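Local coordinates for Slr0280 protein (Synechocystis sp., PDB 5H3K) that is of unknown function but carries a phosphodiester glycosidase domain of the NAGPA family, and so may cleave a sugar-phosphodiester linkage, at residues Val286-Gly291 / Leu565-Ala570; Ala529-Ile534 / Val545-Arg550; Gln282-Asn287 / Val295-Ile300. One frame throughout, in Å; residues are numbered along the deposited sequence.

Contact 1. Residues Val286-Gly291 / Leu565-Ala570; sequences VNISGG and LQQLGA
Side-chain packing, mostly apolar, carries the interface, and no hydrogen bond crosses it. Val286, near the end of its strand, turns both methyls to Gln567 and Leu568. CG1, anti to the backbone N (chi1 178°), lies 3.7 Å from Gln567 CB, the two side chains sliding past each other in opposite directions. CG2, beside the backbone N, meets Leu568 CD2 at 3.9 Å, crossing it at about a right angle. Gln567 is bent at chi2 (-67°), and its CG comes within 4.1 Å of Asn287 O, offering methylene groups to the strand.

The polar bonds stay on each side. A type I turn from Ile288 to Gly291 is closed by Gly291 N to Ile288 O at 3.3 Å, and Ile288 N returns a bond to Gly291 O at 3.0 Å, while Asn287 OD1 is hydrogen-bonded to Gln292 NE2. On the helix side, Gly569 N bonds to Gln566 O and Ala570 N to Leu565 O, both at 3.0 Å. Gly569 has a positive phi of 96°, where a CB would collide with the carbonyl O of Leu568. This is a Schellman motif finishing helix 558-567, whose end packs against the strand just before a hairpin turn.

Contact 2. Residues Ala529-Ile534 / Val545-Arg550; sequences ASRSAI and VASHNR
Two antiparallel strands of a beta hairpin, 531-536 and 542-547, meet here in the buried middle of an eight-stranded antiparallel sheet. Arg531 and Ser547 form a hydrogen-bonded pair: Arg531 N reaches Ser547 O at 3.0 Å, standing above that carbonyl's plane, and Ser547 N returns to Arg531 O at 3.0 Å, in plane and nearly straight at 167°. Ala533 and Val545 are joined the same way, with Ala533 N to Val545 O at 2.9 Å. Between them Ser532 and Ala546 make the non-hydrogen-bonded pair, backed by CA-H...O contacts, and Ser532 OG turns to Asn339.

On the face of Arg531, Ala533, Val545 and Ser547, Phe561 of helix 558-567 covers the sheet. The Arg531 chain bends at chi2 and leads its guanidinium away from the partner strand, NE bonding to Ala556 O, with Ala529 CB 4.0 Å above the guanidinium plane. Ser547 OG takes the crowded position between N and the carbonyl carbon (chi1 68°) and gives its proton to a water 2.8 Å away, which in turn donates to Ala529 O and His548 O, tying the strand ends together.

Beyond the paired residues, Ser530 OG sits at the edge of the His548 ring, near its plane, hydrogen-bonded to ND1 at 2.7 Å, where either atom could be the donor. The other ring nitrogen, NE2, bonds to Asp592. An alanine in place of His548 would remove both bonds, and with them the bridge from Ser530 to Asp592, and would probably leave the strand ends less firmly joined to the loop of Asp592.

Held at both nitrogens, the imidazole has its rotation fixed, and the Asp592 carboxylate would probably raise its affinity for a second proton.

Contact 3. Residues Gln282-Asn287 / Val295-Ile300; sequences QQRFVN and VTTVTI
The guanidinium of Arg284 has the amide nitrogen of Gln282, NE2, 3.5 Å above its plane and over its centre, while its edge is used for bonding. There NH1 donates to Thr297 OG1 at 2.9 Å, close to the guanidinium plane, and NE gives its N-H to a water at 2.8 Å. A bend at chi3 (-78°) brings the group across Thr297 at about a right angle. That water donates in turn to Val295 O and Thr297 OG1, so the Thr297 hydroxyl is gripped from several sides; a second water joins it to Gln282 OE1 and Thr299 OG1.

The Gln283 amide lies on the other face of the sheet, folded back by a bent chi2 (64°). Its OE1 receives the Thr296 hydroxyl on a lone pair, OG1 to OE1 2.7 Å.

Backbone bonds pair Gln282 with Thr297 and Arg284 with Val295; the shortest, Val295 N to Arg284 O, is 2.7 Å and runs nearly along the C=O axis. Toward the hairpin turn, Val286 CG2 touches Val295 CG2 at 4.0 Å.

This hairpin lies between strands 271-276 and 542-547 of the sheet, and helix 558-567 covers the Val286 and Val295 side, Ile564 packing on Val295.

All three contacts belong to one antiparallel sheet and the helix on it, their centres 10 to 12 Å apart. Strand 291-300 of contact 3 lies beside strand 542-547 of contact 2, joined by a probable hydrogen bond from Ala546 N to Thr296 O at 2.9 Å, with Val545 CG1 packed 3.6 Å from Val295 CG1. Contact 1 shares Val286 and Asn287 with contact 3, and Leu568 CD2 lies 3.6 Å from Arg284 CZ. Its turn also reaches contact 2, Gly290 O lying 2.8 Å from Arg550 NH2. No active site is established, but Asp592 links two contacts, bonded to His548 and touching Thr296.

Contact 1. Residues Val286-Gly291 / Leu565-Ala570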
loop_
_atom_site.group_PDB
_atom_site.type_symbol
_atom_site.label_atom_id
_atom_site.label_comp_id
_atom_site.label_asym_id
_atom_site.label_seq_id
_atom_site.Cartn_x
_atom_site.Cartn_y
_atom_site.Cartn_z
ATOM N N VAL A 286 4.529 -15.018 12.830
ATOM C CA VAL A 286 3.703 -16.174 12.509
ATOM C C VAL A 286 4.595 -17.389 12.254
ATOM O O VAL A 286 5.501 -17.347 11.413
ATOM C CB VAL A 286 2.785 -15.909 11.304
ATOM C CG1 VAL A 286 1.969 -17.151 10.979
ATOM C CG2 VAL A 286 1.860 -14.720 11.585
ATOM N N ASN A 287 4.346 -18.464 12.999
ATOM C CA ASN A 287 5.134 -19.682 12.866
ATOM C C ASN A 287 4.445 -20.706 11.993
ATOM O O ASN A 287 3.291 -21.060 12.243
ATOM C CB ASN A 287 5.393 -20.299 14.243
ATOM C CG ASN A 287 6.148 -19.367 15.162
ATOM O OD1 ASN A 287 7.221 -18.878 14.818
ATOM N ND2 ASN A 287 5.582 -19.105 16.340
ATOM N N ILE A 288 5.139 -21.153 10.954
ATOM C CA ILE A 288 4.690 -22.297 10.175
ATOM C C ILE A 288 5.823 -23.307 10.136
ATOM O O ILE A 288 6.867 -23.097 10.750
ATOM C CB ILE A 288 4.275 -21.906 8.739
ATOM C CG1 ILE A 288 5.411 -21.156 8.045
ATOM C CG2 ILE A 288 3.015 -21.053 8.761
ATOM C CD1 ILE A 288 5.135 -20.884 6.581
ATOM N N SER A 289 5.622 -24.403 9.415
ATOM C CA SER A 289 6.658 -25.418 9.288
ATOM C C SER A 289 7.956 -24.821 8.735
ATOM O O SER A 289 9.045 -25.098 9.246
ATOM C CB SER A 289 6.165 -26.556 8.390
ATOM O OG SER A 289 7.157 -27.555 8.275
ATOM N N GLY A 290 7.830 -23.974 7.715
ATOM C CA GLY A 290 8.986 -23.375 7.053
ATOM C C GLY A 290 9.808 -22.343 7.823
ATOM O O GLY A 290 10.917 -21.986 7.396
ATOM N N GLY A 291 9.284 -21.858 8.946
ATOM C CA GLY A 291 9.985 -20.867 9.743
ATOM C C GLY A 291 9.086 -19.840 10.405
ATOM O O GLY A 291 7.863 -19.964 10.388
ATOM N N LEU A 565 -1.500 -17.190 6.088
ATOM C CA LEU A 565 -2.830 -16.578 6.094
ATOM C C LEU A 565 -3.839 -17.453 6.830
ATOM O O LEU A 565 -4.701 -16.947 7.539
ATOM C CB LEU A 565 -3.307 -16.313 4.657
ATOM C CG LEU A 565 -2.489 -15.235 3.924
ATOM C CD1 LEU A 565 -2.704 -15.328 2.427
ATOM C CD2 LEU A 565 -2.807 -13.836 4.441
ATOM N N GLN A 566 -3.728 -18.767 6.660
ATOM C CA GLN A 566 -4.562 -19.691 7.424
ATOM C C GLN A 566 -4.323 -19.511 8.925
ATOM O O GLN A 566 -5.273 -19.457 9.706
ATOM C CB GLN A 566 -4.279 -21.130 6.988
ATOM C CG GLN A 566 -5.135 -22.170 7.672
ATOM C CD GLN A 566 -4.868 -23.564 7.137
ATOM O OE1 GLN A 566 -3.714 -23.984 7.005
ATOM N NE2 GLN A 566 -5.934 -24.281 6.807
ATOM N N GLN A 567 -3.059 -19.395 9.321
ATOM C CA GLN A 567 -2.694 -19.107 10.715
ATOM C C GLN A 567 -3.273 -17.785 11.242
ATOM O O GLN A 567 -3.562 -17.645 12.434
ATOM C CB GLN A 567 -1.171 -19.096 10.862
ATOM C CG GLN A 567 -0.570 -20.464 11.090
ATOM C CD GLN A 567 -0.973 -21.025 12.442
ATOM O OE1 GLN A 567 -0.581 -20.498 13.486
ATOM N NE2 GLN A 567 -1.781 -22.076 12.428
ATOM N N LEU A 568 -3.437 -16.813 10.352
ATOM C CA LEU A 568 -3.986 -15.516 10.723
ATOM C C LEU A 568 -5.502 -15.529 10.828
ATOM O O LEU A 568 -6.109 -14.536 11.229
ATOM C CB LEU A 568 -3.565 -14.455 9.709
ATOM C CG LEU A 568 -2.086 -14.108 9.734
ATOM C CD1 LEU A 568 -1.734 -13.200 8.554
ATOM C CD2 LEU A 568 -1.754 -13.438 11.051
ATOM N N GLY A 569 -6.111 -16.648 10.454
ATOM C CA GLY A 569 -7.550 -16.814 10.582
ATOM C C GLY A 569 -8.314 -16.509 9.308
ATOM O O GLY A 569 -9.528 -16.283 9.335
ATOM N N ALA A 570 -7.618 -16.507 8.176
ATOM C CA ALA A 570 -8.284 -16.200 6.912
ATOM C C ALA A 570 -9.236 -17.321 6.501
ATOM O O ALA A 570 -8.841 -18.482 6.469
ATOM C CB ALA A 570 -7.256 -15.954 5.817
#

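Contact 2. Residues Ala529-Ile534 / Val545-Arg550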
loop_
_atom_site.group_PDB
_atom_site.type_symbol
_atom_site.label_atom_id
_atom_site.label_comp_id
_atom_site.label_asym_id
_atom_site.label_seq_id
_atom_site.Cartn_x
_atom_site.Cartn_y
_atom_site.Cartn_z
ATOM N N ALA A 529 9.546 -14.738 -1.777
ATOM C CA ALA A 529 9.473 -13.279 -1.874
ATOM C C ALA A 529 8.642 -12.629 -0.778
ATOM O O ALA A 529 7.901 -13.316 -0.067
ATOM C CB ALA A 529 8.907 -12.880 -3.253
ATOM N N SER A 530 8.752 -11.302 -0.667
ATOM C CA SER A 530 7.789 -10.516 0.100
ATOM C C SER A 530 6.415 -10.789 -0.499
ATOM O O SER A 530 6.295 -11.025 -1.708
ATOM C CB SER A 530 8.100 -9.020 0.019
ATOM O OG SER A 530 9.392 -8.752 0.550
ATOM N N ARG A 531 5.385 -10.792 0.343
ATOM C CA ARG A 531 4.010 -11.037 -0.116
ATOM C C ARG A 531 2.990 -10.041 0.445
ATOM O O ARG A 531 3.151 -9.510 1.553
ATOM C CB ARG A 531 3.562 -12.461 0.244
ATOM C CG ARG A 531 4.503 -13.576 -0.227
ATOM C CD ARG A 531 4.426 -13.791 -1.750
ATOM N NE ARG A 531 5.369 -14.841 -2.127
ATOM C CZ ARG A 531 5.629 -15.226 -3.370
ATOM N NH1 ARG A 531 4.999 -14.665 -4.398
ATOM N NH2 ARG A 531 6.529 -16.188 -3.576
ATOM N N SER A 532 1.953 -9.785 -0.345
ATOM C CA SER A 532 0.808 -8.983 0.090
ATOM C C SER A 532 -0.455 -9.808 -0.106
ATOM O O SER A 532 -0.537 -10.628 -1.020
ATOM C CB SER A 532 0.689 -7.685 -0.729
ATOM O OG SER A 532 1.785 -6.822 -0.487
ATOM N N ALA A 533 -1.450 -9.604 0.749
ATOM C CA ALA A 533 -2.730 -10.274 0.562
ATOM C C ALA A 533 -3.868 -9.439 1.095
ATOM O O ALA A 533 -3.674 -8.557 1.945
ATOM C CB ALA A 533 -2.740 -11.678 1.220
ATOM N N ILE A 534 -5.061 -9.726 0.585
ATOM C CA ILE A 534 -6.289 -9.265 1.210
ATOM C C ILE A 534 -7.123 -10.492 1.552
ATOM O O ILE A 534 -7.267 -11.410 0.728
ATOM C CB ILE A 534 -7.084 -8.258 0.341
ATOM C CG1 ILE A 534 -8.368 -7.837 1.070
ATOM C CG2 ILE A 534 -7.388 -8.833 -1.056
ATOM C CD1 ILE A 534 -8.984 -6.590 0.503
ATOM N N VAL A 545 -2.522 -7.778 4.576
ATOM C CA VAL A 545 -1.358 -8.500 5.107
ATOM C C VAL A 545 -0.093 -8.256 4.288
ATOM O O VAL A 545 -0.117 -8.372 3.063
ATOM C CB VAL A 545 -1.625 -10.027 5.074
ATOM C CG1 VAL A 545 -0.448 -10.794 5.694
ATOM C CG2 VAL A 545 -2.930 -10.358 5.780
ATOM N N ALA A 546 1.003 -7.916 4.965
ATOM C CA ALA A 546 2.320 -7.781 4.328
ATOM C C ALA A 546 3.335 -8.619 5.095
ATOM O O ALA A 546 3.480 -8.453 6.315
ATOM C CB ALA A 546 2.771 -6.302 4.308
ATOM N N SER A 547 4.034 -9.505 4.392
ATOM C CA SER A 547 5.077 -10.334 4.992
ATOM C C SER A 547 6.384 -10.163 4.236
ATOM O O SER A 547 6.397 -9.939 3.028
ATOM C CB SER A 547 4.676 -11.808 5.015
ATOM O OG SER A 547 4.629 -12.332 3.700
ATOM N N HIS A 548 7.501 -10.278 4.940
ATOM C CA HIS A 548 8.789 -10.205 4.250
ATOM C C HIS A 548 9.618 -11.456 4.509
ATOM O O HIS A 548 9.102 -12.563 4.340
ATOM C CB HIS A 548 9.485 -8.875 4.556
ATOM C CG HIS A 548 8.697 -7.688 4.070
ATOM N ND1 HIS A 548 8.721 -7.283 2.754
ATOM C CD2 HIS A 548 7.835 -6.866 4.710
ATOM C CE1 HIS A 548 7.918 -6.237 2.606
ATOM N NE2 HIS A 548 7.368 -5.964 3.772
ATOM N N ASN A 549 10.886 -11.318 4.882
ATOM C CA ASN A 549 11.720 -12.506 5.084
ATOM C C ASN A 549 11.413 -13.174 6.405
ATOM O O ASN A 549 11.138 -12.492 7.405
ATOM C CB ASN A 549 13.208 -12.135 5.069
ATOM C CG ASN A 549 13.683 -11.699 3.699
ATOM O OD1 ASN A 549 14.326 -12.462 2.981
ATOM N ND2 ASN A 549 13.366 -10.467 3.328
ATOM N N ARG A 550 11.463 -14.502 6.421
ATOM C CA ARG A 550 11.374 -15.227 7.681
ATOM C C ARG A 550 12.649 -14.950 8.476
ATOM O O ARG A 550 13.684 -14.555 7.909
ATOM C CB ARG A 550 11.184 -16.729 7.445
ATOM C CG ARG A 550 12.468 -17.484 7.070
ATOM C CD ARG A 550 12.151 -18.809 6.385
ATOM N NE ARG A 550 11.627 -18.612 5.028
ATOM C CZ ARG A 550 10.933 -19.523 4.344
ATOM N NH1 ARG A 550 10.501 -19.246 3.120
ATOM N NH2 ARG A 550 10.660 -20.703 4.882
HETATM O O HOH W 1 7.058 -13.196 2.740
#

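Contact 3. Residues Gln282-Asn287 / Val295-Ile300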
loop_
_atom_site.group_PDB
_atom_site.type_symbol
_atom_site.label_atom_id
_atom_site.label_comp_id
_atom_site.label_asym_id
_atom_site.label_seq_id
_atom_site.Cartn_x
_atom_site.Cartn_y
_atom_site.Cartn_z
ATOM N N GLN A 282 -1.611 -4.608 13.698
ATOM C CA GLN A 282 -0.815 -5.549 14.479
ATOM C C GLN A 282 0.494 -5.866 13.807
ATOM O O GLN A 282 0.568 -5.931 12.577
ATOM C CB GLN A 282 -1.582 -6.857 14.736
ATOM C CG GLN A 282 -2.839 -6.666 15.559
ATOM C CD GLN A 282 -3.764 -7.866 15.508
ATOM O OE1 GLN A 282 -4.776 -7.867 14.795
ATOM N NE2 GLN A 282 -3.428 -8.891 16.271
ATOM N N GLN A 283 1.526 -6.047 14.628
ATOM C CA GLN A 283 2.796 -6.606 14.179
ATOM C C GLN A 283 2.980 -7.907 14.962
ATOM O O GLN A 283 2.880 -7.906 16.190
ATOM C CB GLN A 283 3.949 -5.629 14.430
ATOM C CG GLN A 283 5.299 -6.130 13.950
ATOM C CD GLN A 283 5.347 -6.317 12.442
ATOM O OE1 GLN A 283 4.792 -5.502 11.688
ATOM N NE2 GLN A 283 6.001 -7.401 11.987
ATOM N N ARG A 284 3.213 -9.007 14.255
ATOM C CA ARG A 284 3.225 -10.345 14.854
ATOM C C ARG A 284 4.307 -11.201 14.231
ATOM O O ARG A 284 4.785 -10.911 13.131
ATOM C CB ARG A 284 1.886 -11.049 14.587
ATOM C CG ARG A 284 0.756 -10.689 15.529
ATOM C CD ARG A 284 -0.531 -11.390 15.110
ATOM N NE ARG A 284 -1.180 -10.723 13.980
ATOM C CZ ARG A 284 -2.403 -11.008 13.559
ATOM N NH1 ARG A 284 -2.926 -10.353 12.530
ATOM N NH2 ARG A 284 -3.099 -11.951 14.179
ATOM N N PHE A 285 4.683 -12.272 14.931
ATOM C CA PHE A 285 5.471 -13.345 14.328
ATOM C C PHE A 285 4.547 -14.523 14.063
ATOM O O PHE A 285 3.839 -14.972 14.964
ATOM C CB PHE A 285 6.614 -13.785 15.249
ATOM C CG PHE A 285 7.688 -12.743 15.427
ATOM C CD1 PHE A 285 8.727 -12.639 14.517
ATOM C CD2 PHE A 285 7.657 -11.870 16.511
ATOM C CE1 PHE A 285 9.724 -11.676 14.679
ATOM C CE2 PHE A 285 8.649 -10.906 16.682
ATOM C CZ PHE A 285 9.682 -10.809 15.758
ATOM N N VAL A 286 4.529 -15.018 12.830
ATOM C CA VAL A 286 3.703 -16.174 12.509
ATOM C C VAL A 286 4.595 -17.389 12.254
ATOM O O VAL A 286 5.501 -17.347 11.413
ATOM C CB VAL A 286 2.785 -15.909 11.304
ATOM C CG1 VAL A 286 1.969 -17.151 10.979
ATOM C CG2 VAL A 286 1.860 -14.720 11.585
ATOM N N ASN A 287 4.346 -18.464 12.999
ATOM C CA ASN A 287 5.134 -19.682 12.866
ATOM C C ASN A 287 4.445 -20.706 11.993
ATOM O O ASN A 287 3.291 -21.060 12.243
ATOM C CB ASN A 287 5.393 -20.299 14.243
ATOM C CG ASN A 287 6.148 -19.367 15.162
ATOM O OD1 ASN A 287 7.221 -18.878 14.818
ATOM N ND2 ASN A 287 5.582 -19.105 16.340
ATOM N N VAL A 295 5.027 -10.535 10.431
ATOM C CA VAL A 295 3.925 -10.130 9.559
ATOM C C VAL A 295 3.228 -8.866 10.064
ATOM O O VAL A 295 2.935 -8.730 11.260
ATOM C CB VAL A 295 2.879 -11.271 9.404
ATOM C CG1 VAL A 295 1.663 -10.800 8.629
ATOM C CG2 VAL A 295 3.494 -12.482 8.704
ATOM N N THR A 296 2.972 -7.927 9.154
ATOM C CA THR A 296 2.219 -6.728 9.476
ATOM C C THR A 296 0.802 -6.840 8.931
ATOM O O THR A 296 0.593 -7.193 7.759
ATOM C CB THR A 296 2.852 -5.479 8.845
ATOM O OG1 THR A 296 4.269 -5.492 9.053
ATOM C CG2 THR A 296 2.256 -4.226 9.461
ATOM N N THR A 297 -0.183 -6.557 9.779
ATOM C CA THR A 297 -1.571 -6.595 9.339
ATOM C C THR A 297 -2.326 -5.348 9.755
ATOM O O THR A 297 -2.021 -4.715 10.774
ATOM C CB THR A 297 -2.331 -7.815 9.891
ATOM O OG1 THR A 297 -2.328 -7.775 11.326
ATOM C CG2 THR A 297 -1.701 -9.119 9.415
ATOM N N VAL A 298 -3.335 -5.011 8.970
ATOM C CA VAL A 298 -4.335 -4.053 9.410
ATOM C C VAL A 298 -5.668 -4.722 9.186
ATOM O O VAL A 298 -5.951 -5.215 8.089
ATOM C CB VAL A 298 -4.267 -2.734 8.659
ATOM C CG1 VAL A 298 -5.382 -1.826 9.127
ATOM C CG2 VAL A 298 -2.903 -2.074 8.872
ATOM N N THR A 299 -6.469 -4.778 10.244
ATOM C CA THR A 299 -7.746 -5.468 10.188
ATOM C C THR A 299 -8.860 -4.434 10.249
ATOM O O THR A 299 -8.855 -3.538 11.101
ATOM C CB THR A 299 -7.890 -6.499 11.328
ATOM O OG1 THR A 299 -6.876 -7.508 11.194
ATOM C CG2 THR A 299 -9.267 -7.164 11.271
ATOM N N ILE A 300 -9.806 -4.543 9.329
ATOM C CA ILE A 300 -10.816 -3.516 9.152
ATOM C C ILE A 300 -12.189 -4.163 9.197
ATOM O O ILE A 300 -12.437 -5.136 8.486
ATOM C CB ILE A 300 -10.665 -2.814 7.777
ATOM C CG1 ILE A 300 -9.308 -2.108 7.649
ATOM C CG2 ILE A 300 -11.801 -1.831 7.548
ATOM C CD1 ILE A 300 -8.345 -2.812 6.690
HETATM O O HOH W 2 -4.513 -6.531 12.371
HETATM O O HOH W 3 0.218 -9.018 12.251
HETATM O O HOH W 4 6.779 -7.373 9.037
#